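Local coordinates for mandelate racemase/muconate lactonizing enzyme-like protein (Rubrobacter xylanophilus DSM 9941, PDB 3CYJ) that is of unknown function but has the two-domain build of the enolase superfamily, a capping domain set against a modified TIM barrel that holds a sodium ion, at residues A[56-61]-A[99-104]; A[120-125]-A[341-346]; A[285-290]-A[310-315]; A[150-155]-A[179-184]. All coordinates share one frame; numbering follows the deposited sequence.

Contact 1 (A[56-61]-A[99-104]); sequences VSVGRF and AMAVSA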
loop_
_atom_site.group_PDB
_atom_site.type_symbol
_atom_site.label_atom_id
_atom_site.label_comp_id
_atom_site.label_asym_id
_atom_site.label_seq_id
_atom_site.Cartn_x
_atom_site.Cartn_y
_atom_site.Cartn_z
ATOM N N VAL A 56 7.444 32.251 -28.918
ATOM C CA VAL A 56 6.579 33.045 -29.788
ATOM C C VAL A 56 5.484 32.166 -30.366
ATOM O O VAL A 56 4.403 32.664 -30.694
ATOM C CB VAL A 56 7.318 33.754 -31.016
ATOM C CG1 VAL A 56 8.158 34.885 -30.555
ATOM C CG2 VAL A 56 8.177 32.772 -31.851
ATOM N N SER A 57 5.752 30.866 -30.528
ATOM C CA SER A 57 4.712 30.003 -31.104
ATOM C C SER A 57 3.426 30.026 -30.279
ATOM O O SER A 57 2.367 29.708 -30.813
ATOM C CB SER A 57 5.216 28.570 -31.326
ATOM O OG SER A 57 5.691 28.000 -30.128
ATOM N N VAL A 58 3.501 30.426 -29.001
ATOM C CA VAL A 58 2.303 30.581 -28.148
ATOM C C VAL A 58 1.264 31.539 -28.790
ATOM O O VAL A 58 0.051 31.244 -28.828
ATOM C CB VAL A 58 2.700 31.061 -26.702
ATOM C CG1 VAL A 58 1.473 31.490 -25.874
ATOM C CG2 VAL A 58 3.514 29.991 -25.970
ATOM N N GLY A 59 1.751 32.659 -29.356
ATOM C CA GLY A 59 0.886 33.612 -30.070
ATOM C C GLY A 59 0.132 33.045 -31.253
ATOM O O GLY A 59 -1.071 33.271 -31.422
ATOM N N ARG A 60 0.820 32.263 -32.064
ATOM C CA ARG A 60 0.156 31.540 -33.154
ATOM C C ARG A 60 -0.939 30.533 -32.669
ATOM O O ARG A 60 -2.047 30.425 -33.272
ATOM C CB ARG A 60 1.232 30.831 -34.029
ATOM C CG ARG A 60 0.635 30.283 -35.336
ATOM C CD ARG A 60 0.089 31.482 -36.218
ATOM N NE ARG A 60 -0.947 31.063 -37.155
ATOM C CZ ARG A 60 -0.706 30.598 -38.385
ATOM N NH1 ARG A 60 0.559 30.463 -38.837
ATOM N NH2 ARG A 60 -1.738 30.263 -39.170
ATOM N N PHE A 61 -0.644 29.805 -31.570
ATOM C CA PHE A 61 -1.644 28.935 -30.946
ATOM C C PHE A 61 -2.913 29.704 -30.526
ATOM O O PHE A 61 -4.026 29.251 -30.757
ATOM C CB PHE A 61 -1.049 28.204 -29.711
ATOM C CG PHE A 61 -1.870 27.005 -29.253
ATOM C CD1 PHE A 61 -1.504 25.711 -29.606
ATOM C CD2 PHE A 61 -3.020 27.182 -28.453
ATOM C CE1 PHE A 61 -2.290 24.580 -29.174
ATOM C CE2 PHE A 61 -3.783 26.087 -28.016
ATOM C CZ PHE A 61 -3.413 24.779 -28.382
ATOM N N ALA A 99 -1.205 25.316 -22.966
ATOM C CA ALA A 99 -1.645 25.709 -21.633
ATOM C C ALA A 99 -1.234 27.140 -21.371
ATOM O O ALA A 99 -1.947 27.910 -20.709
ATOM C CB ALA A 99 -1.019 24.779 -20.555
ATOM N N MET A 100 -0.038 27.477 -21.843
ATOM C CA MET A 100 0.489 28.834 -21.742
ATOM C C MET A 100 -0.456 29.812 -22.489
ATOM O O MET A 100 -0.745 30.917 -21.995
ATOM C CB MET A 100 1.899 28.882 -22.323
ATOM C CG MET A 100 2.900 28.327 -21.367
ATOM S SD MET A 100 4.637 28.419 -21.785
ATOM C CE MET A 100 4.754 26.769 -22.290
ATOM N N ALA A 101 -0.963 29.369 -23.649
ATOM C CA ALA A 101 -1.875 30.179 -24.450
ATOM C C ALA A 101 -3.218 30.352 -23.744
ATOM O O ALA A 101 -3.723 31.497 -23.618
ATOM C CB ALA A 101 -2.069 29.576 -25.853
ATOM N N VAL A 102 -3.830 29.231 -23.332
ATOM C CA VAL A 102 -5.070 29.327 -22.533
ATOM C C VAL A 102 -4.903 30.291 -21.332
ATOM O O VAL A 102 -5.771 31.108 -21.041
ATOM C CB VAL A 102 -5.561 27.941 -22.037
ATOM C CG1 VAL A 102 -6.650 28.124 -21.014
ATOM C CG2 VAL A 102 -6.127 27.088 -23.208
ATOM N N SER A 103 -3.775 30.214 -20.649
ATOM C CA SER A 103 -3.527 31.034 -19.464
ATOM C C SER A 103 -3.545 32.531 -19.786
ATOM O O SER A 103 -4.206 33.324 -19.105
ATOM C CB SER A 103 -2.154 30.665 -18.878
ATOM O OG SER A 103 -2.189 29.333 -18.398
ATOM N N ALA A 104 -2.788 32.913 -20.812
ATOM C CA ALA A 104 -2.708 34.303 -21.253
ATOM C C ALA A 104 -4.095 34.807 -21.602
ATOM O O ALA A 104 -4.469 35.892 -21.194
ATOM C CB ALA A 104 -1.788 34.413 -22.496
#
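Val58 points toward 99-104, part of helix 97-116, and splits its two methyls between neighbouring residues there. CG1, anti to the Val58 backbone N (chi1 169°), runs forward until it stands 3.9 Å from Ala101 CA. The same methyl is 4.0 Å from Ala101 CB, so it rests on both the backbone and the side chain of that alanine. CG2 leaves on the other branch and meets the first carbon of Met100, CG2 to CB being 4.1 Å; the two side chains cross at about a right angle, with the methionine running past the valine instead of end-on into it. One turn further along, Phe61 also points toward the partner helix. Its ring carbon CD2 comes to 3.7 Å from Ala101 CB, and the same methyl also lies 4.0 Å from Val58 O. No hydrogen bond links the two segments, so fit and burial do the work here. The small side chain of Ala101 lets the backbones come close, Val58 CA lying 5.6 Å from Ala101 CA. The axes of 57-61 and 99-104 approach to 8.8 Å at a signed crossing angle of -68°. Thr52 of the strand 46-53 touches both Val58 and Met100, while Phe61 also packs on Ser57 of the second subunit, so the helix pair meets both its own sheet and a neighbouring chain. Two helices crossed steeply on an antiparallel sheet are typical of the alpha+beta capping domain that members of the enolase superfamily carry at their N-terminal end.

Contact 2 (A[120-125]-A[341-346]); sequences PLADAL and LRPDPD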
loop_
_atom_site.group_PDB
_atom_site.type_symbol
_atom_site.label_atom_id
_atom_site.label_comp_id
_atom_site.label_asym_id
_atom_site.label_seq_id
_atom_site.Cartn_x
_atom_site.Cartn_y
_atom_site.Cartn_z
ATOM N N PRO A 120 -10.475 46.730 -9.195
ATOM C CA PRO A 120 -9.171 46.032 -9.218
ATOM C C PRO A 120 -9.392 44.497 -9.358
ATOM O O PRO A 120 -10.400 43.975 -8.854
ATOM C CB PRO A 120 -8.582 46.331 -7.834
ATOM C CG PRO A 120 -9.382 47.559 -7.311
ATOM C CD PRO A 120 -10.743 47.398 -7.901
ATOM N N LEU A 121 -8.502 43.786 -10.059
ATOM C CA LEU A 121 -8.757 42.356 -10.300
ATOM C C LEU A 121 -8.940 41.580 -8.985
ATOM O O LEU A 121 -9.857 40.763 -8.852
ATOM C CB LEU A 121 -7.650 41.714 -11.168
ATOM C CG LEU A 121 -7.879 40.231 -11.520
ATOM C CD1 LEU A 121 -9.259 40.008 -12.044
ATOM C CD2 LEU A 121 -6.835 39.693 -12.516
ATOM N N ALA A 122 -8.089 41.881 -8.006
ATOM C CA ALA A 122 -8.157 41.236 -6.716
ATOM C C ALA A 122 -9.553 41.336 -6.124
ATOM O O ALA A 122 -10.046 40.364 -5.519
ATOM C CB ALA A 122 -7.135 41.806 -5.806
ATOM N N ASP A 123 -10.229 42.467 -6.340
ATOM C CA ASP A 123 -11.601 42.659 -5.848
ATOM C C ASP A 123 -12.669 41.940 -6.654
ATOM O O ASP A 123 -13.761 41.690 -6.136
ATOM C CB ASP A 123 -11.940 44.156 -5.731
ATOM C CG ASP A 123 -11.223 44.820 -4.554
ATOM O OD1 ASP A 123 -10.769 45.983 -4.729
ATOM O OD2 ASP A 123 -11.079 44.166 -3.466
ATOM N N ALA A 124 -12.377 41.601 -7.911
ATOM C CA ALA A 124 -13.338 40.840 -8.722
ATOM C C ALA A 124 -13.279 39.310 -8.446
ATOM O O ALA A 124 -14.174 38.545 -8.822
ATOM C CB ALA A 124 -13.140 41.133 -10.224
ATOM N N LEU A 125 -12.209 38.864 -7.798
ATOM C CA LEU A 125 -12.062 37.465 -7.429
ATOM C C LEU A 125 -12.439 37.289 -5.954
ATOM O O LEU A 125 -12.498 38.287 -5.216
ATOM C CB LEU A 125 -10.602 37.097 -7.626
ATOM C CG LEU A 125 -10.121 37.125 -9.094
ATOM C CD1 LEU A 125 -8.629 37.074 -9.171
ATOM C CD2 LEU A 125 -10.785 35.963 -9.847
ATOM N N LEU A 341 3.459 42.674 -1.986
ATOM C CA LEU A 341 2.811 43.399 -3.053
ATOM C C LEU A 341 1.357 43.652 -2.701
ATOM O O LEU A 341 0.644 42.720 -2.365
ATOM C CB LEU A 341 2.877 42.600 -4.368
ATOM C CG LEU A 341 4.257 42.387 -4.964
ATOM C CD1 LEU A 341 4.164 41.581 -6.302
ATOM C CD2 LEU A 341 4.982 43.721 -5.191
ATOM N N ARG A 342 0.914 44.901 -2.805
ATOM C CA ARG A 342 -0.478 45.247 -2.590
ATOM C C ARG A 342 -1.126 45.720 -3.871
ATOM O O ARG A 342 -0.668 46.684 -4.479
ATOM C CB ARG A 342 -0.596 46.364 -1.528
ATOM C CG ARG A 342 -2.029 46.709 -1.102
ATOM C CD ARG A 342 -2.030 47.938 -0.172
ATOM N NE ARG A 342 -1.258 47.694 1.052
ATOM C CZ ARG A 342 -1.739 47.075 2.147
ATOM N NH1 ARG A 342 -3.002 46.646 2.189
ATOM N NH2 ARG A 342 -0.956 46.888 3.205
ATOM N N PRO A 343 -2.198 45.058 -4.298
ATOM C CA PRO A 343 -2.911 45.647 -5.415
ATOM C C PRO A 343 -3.283 47.114 -5.163
ATOM O O PRO A 343 -3.582 47.526 -4.000
ATOM C CB PRO A 343 -4.167 44.776 -5.519
ATOM C CG PRO A 343 -3.655 43.450 -5.142
ATOM C CD PRO A 343 -2.711 43.721 -3.977
ATOM N N ASP A 344 -3.267 47.899 -6.245
ATOM C CA ASP A 344 -3.611 49.321 -6.154
ATOM C C ASP A 344 -5.131 49.415 -6.157
ATOM O O ASP A 344 -5.742 49.063 -7.156
ATOM C CB ASP A 344 -3.031 50.080 -7.354
ATOM C CG ASP A 344 -2.949 51.599 -7.121
ATOM O OD1 ASP A 344 -3.974 52.199 -6.655
ATOM O OD2 ASP A 344 -1.859 52.162 -7.411
ATOM N N PRO A 345 -5.747 49.880 -5.037
ATOM C CA PRO A 345 -7.217 50.003 -5.000
ATOM C C PRO A 345 -7.720 51.115 -5.939
ATOM O O PRO A 345 -8.899 51.148 -6.282
ATOM C CB PRO A 345 -7.529 50.336 -3.530
ATOM C CG PRO A 345 -6.262 50.937 -2.966
ATOM C CD PRO A 345 -5.089 50.395 -3.816
ATOM N N ASP A 346 -6.844 52.013 -6.376
ATOM C CA ASP A 346 -7.301 53.067 -7.286
ATOM C C ASP A 346 -7.224 52.724 -8.760
ATOM O O ASP A 346 -7.654 53.539 -9.564
ATOM C CB ASP A 346 -6.589 54.413 -7.068
ATOM C CG ASP A 346 -6.693 54.911 -5.633
ATOM O OD1 ASP A 346 -7.758 54.754 -4.982
ATOM O OD2 ASP A 346 -5.663 55.454 -5.152
#
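This is an interdomain van der Waals contact without hydrogen bonds across it: Pro120 and Ala122, at the start of the short helix 121-124, lean on Pro343 to Pro345 in the loop that follows the barrel-associated strand 340-341. Two small patches make it up. In the first, the Ala122 methyl meets the Pro343 ring at its outer carbon, CB to CG 3.9 Å. In the second, the Pro120 ring lies over backbone: its CG is 3.8 Å from Pro345 O and a similar distance from Asp344 O, so ring C-H groups, not N-H groups, face these two carbonyls. Pro120 occupies the N-cap position, and its own carbonyl is turned to the helix, Ala124 N to Pro120 O being 3.2 Å. The loop is stiffened from within by Asp344, whose OD1 accepts from Asp346 N at 2.9 Å through its anti lone pair and closes an Asx turn. His305 of the barrel helix 300-306 touches Pro343, and its ND1 bonds to Ala122 N, so His305 hydrogen-bonds one segment and packs on the other. Such a return of the late chain to the neighbourhood of the N-terminal domain is characteristic of the enolase superfamily, where the C-terminal residues run back from the barrel.

Contact 3 (A[285-290]-A[310-315]); sequences GICRGH and VESLLH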
loop_
_atom_site.group_PDB
_atom_site.type_symbol
_atom_site.label_atom_id
_atom_site.label_comp_id
_atom_site.label_asym_id
_atom_site.label_seq_id
_atom_site.Cartn_x
_atom_site.Cartn_y
_atom_site.Cartn_z
ATOM N N GLY A 285 -8.155 24.290 -3.181
ATOM C CA GLY A 285 -8.795 23.023 -2.933
ATOM C C GLY A 285 -7.795 21.903 -2.909
ATOM O O GLY A 285 -7.925 20.980 -2.108
ATOM N N ILE A 286 -6.773 21.957 -3.766
ATOM C CA ILE A 286 -5.741 20.926 -3.665
ATOM C C ILE A 286 -4.912 21.121 -2.418
ATOM O O ILE A 286 -4.659 20.187 -1.672
ATOM C CB ILE A 286 -4.837 20.819 -4.922
ATOM C CG1 ILE A 286 -5.672 20.464 -6.164
ATOM C CG2 ILE A 286 -3.771 19.793 -4.692
ATOM C CD1 ILE A 286 -6.029 19.071 -6.249
ATOM N N CYS A 287 -4.494 22.350 -2.195
ATOM C CA CYS A 287 -3.609 22.641 -1.090
ATOM C C CYS A 287 -4.279 22.485 0.277
ATOM O O CYS A 287 -3.674 21.924 1.175
ATOM C CB CYS A 287 -2.989 24.033 -1.242
ATOM S SG CYS A 287 -1.702 24.005 -2.532
ATOM N N ARG A 288 -5.485 23.021 0.455
ATOM C CA ARG A 288 -6.190 22.851 1.744
ATOM C C ARG A 288 -6.586 21.369 1.958
ATOM O O ARG A 288 -6.515 20.854 3.088
ATOM C CB ARG A 288 -7.452 23.747 1.846
ATOM C CG ARG A 288 -7.293 25.242 1.580
ATOM C CD ARG A 288 -6.274 25.880 2.508
ATOM N NE ARG A 288 -6.613 25.767 3.921
ATOM C CZ ARG A 288 -5.916 25.075 4.824
ATOM N NH1 ARG A 288 -6.335 25.047 6.097
ATOM N NH2 ARG A 288 -4.809 24.410 4.486
ATOM N N GLY A 289 -7.002 20.684 0.885
ATOM C CA GLY A 289 -7.308 19.245 0.973
ATOM C C GLY A 289 -6.141 18.376 1.441
ATOM O O GLY A 289 -6.343 17.387 2.132
ATOM N N HIS A 290 -4.913 18.767 1.076
ATOM C CA HIS A 290 -3.715 18.047 1.428
ATOM C C HIS A 290 -2.974 18.694 2.597
ATOM O O HIS A 290 -1.977 18.140 3.085
ATOM C CB HIS A 290 -2.787 18.011 0.236
ATOM C CG HIS A 290 -3.105 16.950 -0.767
ATOM N ND1 HIS A 290 -4.063 17.109 -1.750
ATOM C CD2 HIS A 290 -2.545 15.735 -0.981
ATOM C CE1 HIS A 290 -4.105 16.025 -2.507
ATOM N NE2 HIS A 290 -3.181 15.180 -2.071
ATOM N N VAL A 310 -6.050 33.158 -3.015
ATOM C CA VAL A 310 -5.556 31.819 -2.634
ATOM C C VAL A 310 -5.302 31.798 -1.129
ATOM O O VAL A 310 -4.387 32.463 -0.649
ATOM C CB VAL A 310 -4.258 31.442 -3.475
ATOM C CG1 VAL A 310 -3.641 30.084 -3.060
ATOM C CG2 VAL A 310 -4.600 31.445 -4.960
ATOM N N GLU A 311 -6.151 31.110 -0.378
ATOM C CA GLU A 311 -5.986 31.072 1.062
ATOM C C GLU A 311 -4.653 30.460 1.517
ATOM O O GLU A 311 -3.960 30.966 2.429
ATOM C CB GLU A 311 -7.138 30.316 1.722
ATOM C CG GLU A 311 -7.094 30.616 3.221
ATOM C CD GLU A 311 -8.108 29.842 4.028
ATOM O OE1 GLU A 311 -8.782 28.946 3.441
ATOM O OE2 GLU A 311 -8.176 30.126 5.257
ATOM N N SER A 312 -4.293 29.357 0.877
ATOM C CA SER A 312 -3.096 28.606 1.274
ATOM C C SER A 312 -1.763 29.277 0.844
ATOM O O SER A 312 -0.679 28.721 1.047
ATOM C CB SER A 312 -3.200 27.136 0.816
ATOM O OG SER A 312 -3.497 27.103 -0.549
ATOM N N LEU A 313 -1.841 30.500 0.307
ATOM C CA LEU A 313 -0.607 31.239 -0.075
ATOM C C LEU A 313 0.443 31.430 1.045
ATOM O O LEU A 313 0.151 31.997 2.107
ATOM C CB LEU A 313 -0.958 32.596 -0.697
ATOM C CG LEU A 313 0.256 33.358 -1.235
ATOM C CD1 LEU A 313 0.752 32.877 -2.611
ATOM C CD2 LEU A 313 -0.067 34.813 -1.266
ATOM N N LEU A 314 1.663 30.945 0.801
ATOM C CA LEU A 314 2.801 31.244 1.649
ATOM C C LEU A 314 3.478 32.512 1.122
ATOM O O LEU A 314 3.772 33.437 1.887
ATOM C CB LEU A 314 3.811 30.109 1.588
ATOM C CG LEU A 314 4.939 30.115 2.612
ATOM C CD1 LEU A 314 4.385 30.255 4.012
ATOM C CD2 LEU A 314 5.769 28.843 2.470
ATOM N N HIS A 315 3.778 32.517 -0.178
ATOM C CA HIS A 315 4.438 33.661 -0.833
ATOM C C HIS A 315 4.409 33.509 -2.332
ATOM O O HIS A 315 4.066 32.436 -2.886
ATOM C CB HIS A 315 5.892 33.859 -0.388
ATOM C CG HIS A 315 6.680 32.596 -0.213
ATOM N ND1 HIS A 315 6.780 31.627 -1.190
ATOM C CD2 HIS A 315 7.468 32.174 0.815
ATOM C CE1 HIS A 315 7.576 30.655 -0.769
ATOM N NE2 HIS A 315 7.996 30.960 0.450
#
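Behind Cys287 and Arg288, the two residues that meet Ser312, the carbonyl oxygen of Ile286 is gripped twice by one residue: His290 N and His290 ND1 each lie 3.1 Å from Ile286 O and reach it from opposite faces of its plane. This double hold fixes the imidazole against its own helix. On the contact side of the same helix, Ser312 pushes its hydroxyl end at Cys287, OG standing 3.2 Å from Cys287 CB. With chi1 at 52°, the Ser312 oxygen sits between its own backbone N and carbonyl carbon, a rotation held by a hydrogen bond with Asp284 OD1; the other oxygen of Asp284 accepts from Glu311 N. One carboxylate just ahead of 285-290 therefore grips the type I turn that runs from Val310 to Leu313. The turn feeds directly into the strand 313-319, which lies parallel to the strand 294-296, so the contact packs a helix of the modified TIM barrel on the turn leading into the strand after 294-296. Phe294 from that neighbouring strand touches both Cys287 and Ser312. Arg288 folds over the turn, its chain bent at chi2 and chi3, and lays CD against Ser312 CB at 3.7 Å. Beyond this, the guanidinium presents its edge to Glu311, with the planes of guanidinium and carboxylate 83° apart. That ion pair is long, Arg288 NE to Glu311 OE1 being 3.9 Å, and the oxygen's place is not sure. The stronger partner of Glu311 is Arg282 of the third subunit.

Contact 4 (A[150-155]-A[179-184]); sequences EQLGGW and RAAREA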
loop_
_atom_site.group_PDB
_atom_site.type_symbol
_atom_site.label_atom_id
_atom_site.label_comp_id
_atom_site.label_asym_id
_atom_site.label_seq_id
_atom_site.Cartn_x
_atom_site.Cartn_y
_atom_site.Cartn_z
ATOM N N GLU A 150 25.204 41.305 -4.431
ATOM C CA GLU A 150 24.563 42.604 -4.595
ATOM C C GLU A 150 23.087 42.449 -4.897
ATOM O O GLU A 150 22.237 43.250 -4.447
ATOM C CB GLU A 150 25.264 43.457 -5.671
ATOM C CG GLU A 150 26.570 44.091 -5.151
ATOM C CD GLU A 150 27.503 44.677 -6.248
ATOM O OE1 GLU A 150 28.299 45.617 -5.908
ATOM O OE2 GLU A 150 27.461 44.206 -7.422
ATOM N N GLN A 151 22.756 41.432 -5.681
ATOM C CA GLN A 151 21.361 41.225 -5.952
ATOM C C GLN A 151 20.582 40.800 -4.694
ATOM O O GLN A 151 19.549 41.392 -4.381
ATOM C CB GLN A 151 21.148 40.185 -7.058
ATOM C CG GLN A 151 19.691 40.058 -7.398
ATOM C CD GLN A 151 19.526 39.147 -8.551
ATOM O OE1 GLN A 151 19.726 37.924 -8.409
ATOM N NE2 GLN A 151 19.229 39.716 -9.730
ATOM N N LEU A 152 21.064 39.768 -4.005
ATOM C CA LEU A 152 20.406 39.312 -2.790
ATOM C C LEU A 152 20.409 40.388 -1.689
ATOM O O LEU A 152 19.374 40.641 -1.073
ATOM C CB LEU A 152 21.069 38.026 -2.261
ATOM C CG LEU A 152 21.019 36.700 -3.097
ATOM C CD1 LEU A 152 21.055 35.470 -2.194
ATOM C CD2 LEU A 152 19.797 36.580 -3.974
ATOM N N GLY A 153 21.566 41.024 -1.455
ATOM C CA GLY A 153 21.709 42.040 -0.403
ATOM C C GLY A 153 20.758 43.159 -0.722
ATOM O O GLY A 153 20.063 43.682 0.155
ATOM N N GLY A 154 20.689 43.502 -2.013
ATOM C CA GLY A 154 19.811 44.570 -2.484
ATOM C C GLY A 154 18.387 44.296 -2.079
ATOM O O GLY A 154 17.715 45.174 -1.485
ATOM N N TRP A 155 17.915 43.067 -2.342
ATOM C CA TRP A 155 16.550 42.730 -1.935
ATOM C C TRP A 155 16.351 42.749 -0.410
ATOM O O TRP A 155 15.298 43.134 0.036
ATOM C CB TRP A 155 16.127 41.382 -2.478
ATOM C CG TRP A 155 15.866 41.343 -3.933
ATOM C CD1 TRP A 155 15.235 42.282 -4.678
ATOM C CD2 TRP A 155 16.189 40.263 -4.830
ATOM N NE1 TRP A 155 15.152 41.871 -5.979
ATOM C CE2 TRP A 155 15.730 40.634 -6.101
ATOM C CE3 TRP A 155 16.823 39.016 -4.673
ATOM C CZ2 TRP A 155 15.892 39.812 -7.225
ATOM C CZ3 TRP A 155 16.989 38.197 -5.798
ATOM C CH2 TRP A 155 16.525 38.593 -7.052
ATOM N N ARG A 179 27.464 30.307 1.080
ATOM C CA ARG A 179 28.137 31.045 2.160
ATOM C C ARG A 179 28.228 32.539 1.885
ATOM O O ARG A 179 27.956 33.332 2.778
ATOM C CB ARG A 179 29.500 30.431 2.477
ATOM C CG ARG A 179 29.304 29.160 3.339
ATOM C CD ARG A 179 30.601 28.624 3.895
ATOM N NE ARG A 179 31.549 28.427 2.807
ATOM C CZ ARG A 179 31.984 27.225 2.416
ATOM N NH1 ARG A 179 31.534 26.122 3.074
ATOM N NH2 ARG A 179 32.874 27.146 1.394
ATOM N N ALA A 180 28.558 32.899 0.644
ATOM C CA ALA A 180 28.574 34.297 0.177
ATOM C C ALA A 180 27.218 34.971 0.221
ATOM O O ALA A 180 27.096 36.162 0.570
ATOM C CB ALA A 180 29.145 34.398 -1.267
ATOM N N ALA A 181 26.191 34.222 -0.155
ATOM C CA ALA A 181 24.816 34.734 -0.086
ATOM C C ALA A 181 24.403 34.978 1.377
ATOM O O ALA A 181 23.738 35.956 1.692
ATOM C CB ALA A 181 23.818 33.744 -0.821
ATOM N N ARG A 182 24.773 34.072 2.262
ATOM C CA ARG A 182 24.419 34.237 3.664
ATOM C C ARG A 182 25.070 35.499 4.283
ATOM O O ARG A 182 24.445 36.221 5.097
ATOM C CB ARG A 182 24.773 32.987 4.479
ATOM C CG ARG A 182 24.497 33.143 6.008
ATOM C CD ARG A 182 23.044 33.554 6.266
ATOM N NE ARG A 182 22.160 32.421 6.206
ATOM C CZ ARG A 182 20.839 32.525 6.118
ATOM N NH1 ARG A 182 20.292 33.733 6.075
ATOM N NH2 ARG A 182 20.072 31.432 6.113
ATOM N N GLU A 183 26.306 35.766 3.854
ATOM C CA GLU A 183 27.074 36.884 4.363
ATOM C C GLU A 183 26.394 38.177 3.939
ATOM O O GLU A 183 26.195 39.087 4.738
ATOM C CB GLU A 183 28.532 36.818 3.882
ATOM C CG GLU A 183 29.446 37.930 4.470
ATOM C CD GLU A 183 29.312 39.256 3.708
ATOM O OE1 GLU A 183 29.099 39.207 2.468
ATOM O OE2 GLU A 183 29.384 40.343 4.352
ATOM N N ALA A 184 26.024 38.228 2.668
ATOM C CA ALA A 184 25.287 39.352 2.131
ATOM C C ALA A 184 23.935 39.695 2.840
ATOM O O ALA A 184 23.531 40.845 2.862
ATOM C CB ALA A 184 25.102 39.168 0.634
#
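No flat group comes between Leu152 and Ala181, which meet as bare hydrocarbon; the ring close by, the Trp155 indole, does not reach 179-184 and has Gln151 O 3.4 Å above one face, offset toward the rim. The indole packs instead on Val163 of the strand 162-166 and on Ile160. Across the contact the closest meeting is between one leucine branch and a methyl group: Leu152 CD1 stands 3.5 Å from Ala181 CB, a tight fit. Leu152 carries CG anti to its carbonyl carbon (chi1 -65°), which sends the branched end out between the two helices, and both residues also reach down to Leu191 of the strand 190-194. Further along, Gly153 and Ala184 bring the backbones together. Their CA atoms are 5.1 Å apart, and Gly153 CA faces the carbonyl oxygen of Ala184 at 3.9 Å. The helices 145-157 and 174-185 flank the strand 162-166 in the chain, and they lie side by side on the outside of the parallel sheet, as successive helices of a TIM barrel do. No hydrogen bond or charge pair joins 150-155 to 179-184, so cohesion comes from van der Waals packing, Leu152 on Ala181 and backbone on backbone at Gly153 and Ala184.

Overall arrangement
Contacts 1 and 4 lie on opposite sides of the chain's centre, their own centres 36 Å apart: contact 1 is internal to the capping domain, contact 4 to the outer layer of the barrel. Contact 2 bridges the two domains and encloses contacts 3 and 4 within the long chain loop it closes. It follows contact 1 along the chain, since helix 97-116 leads to helix 121-124, and its centre is about 20 Å from that of contact 3; both touch the third subunit. None of the four makes the sodium site of Asp194, Glu221 and Glu222, although the Met100 side chain in contact 1 is about 14 Å from a sodium ion.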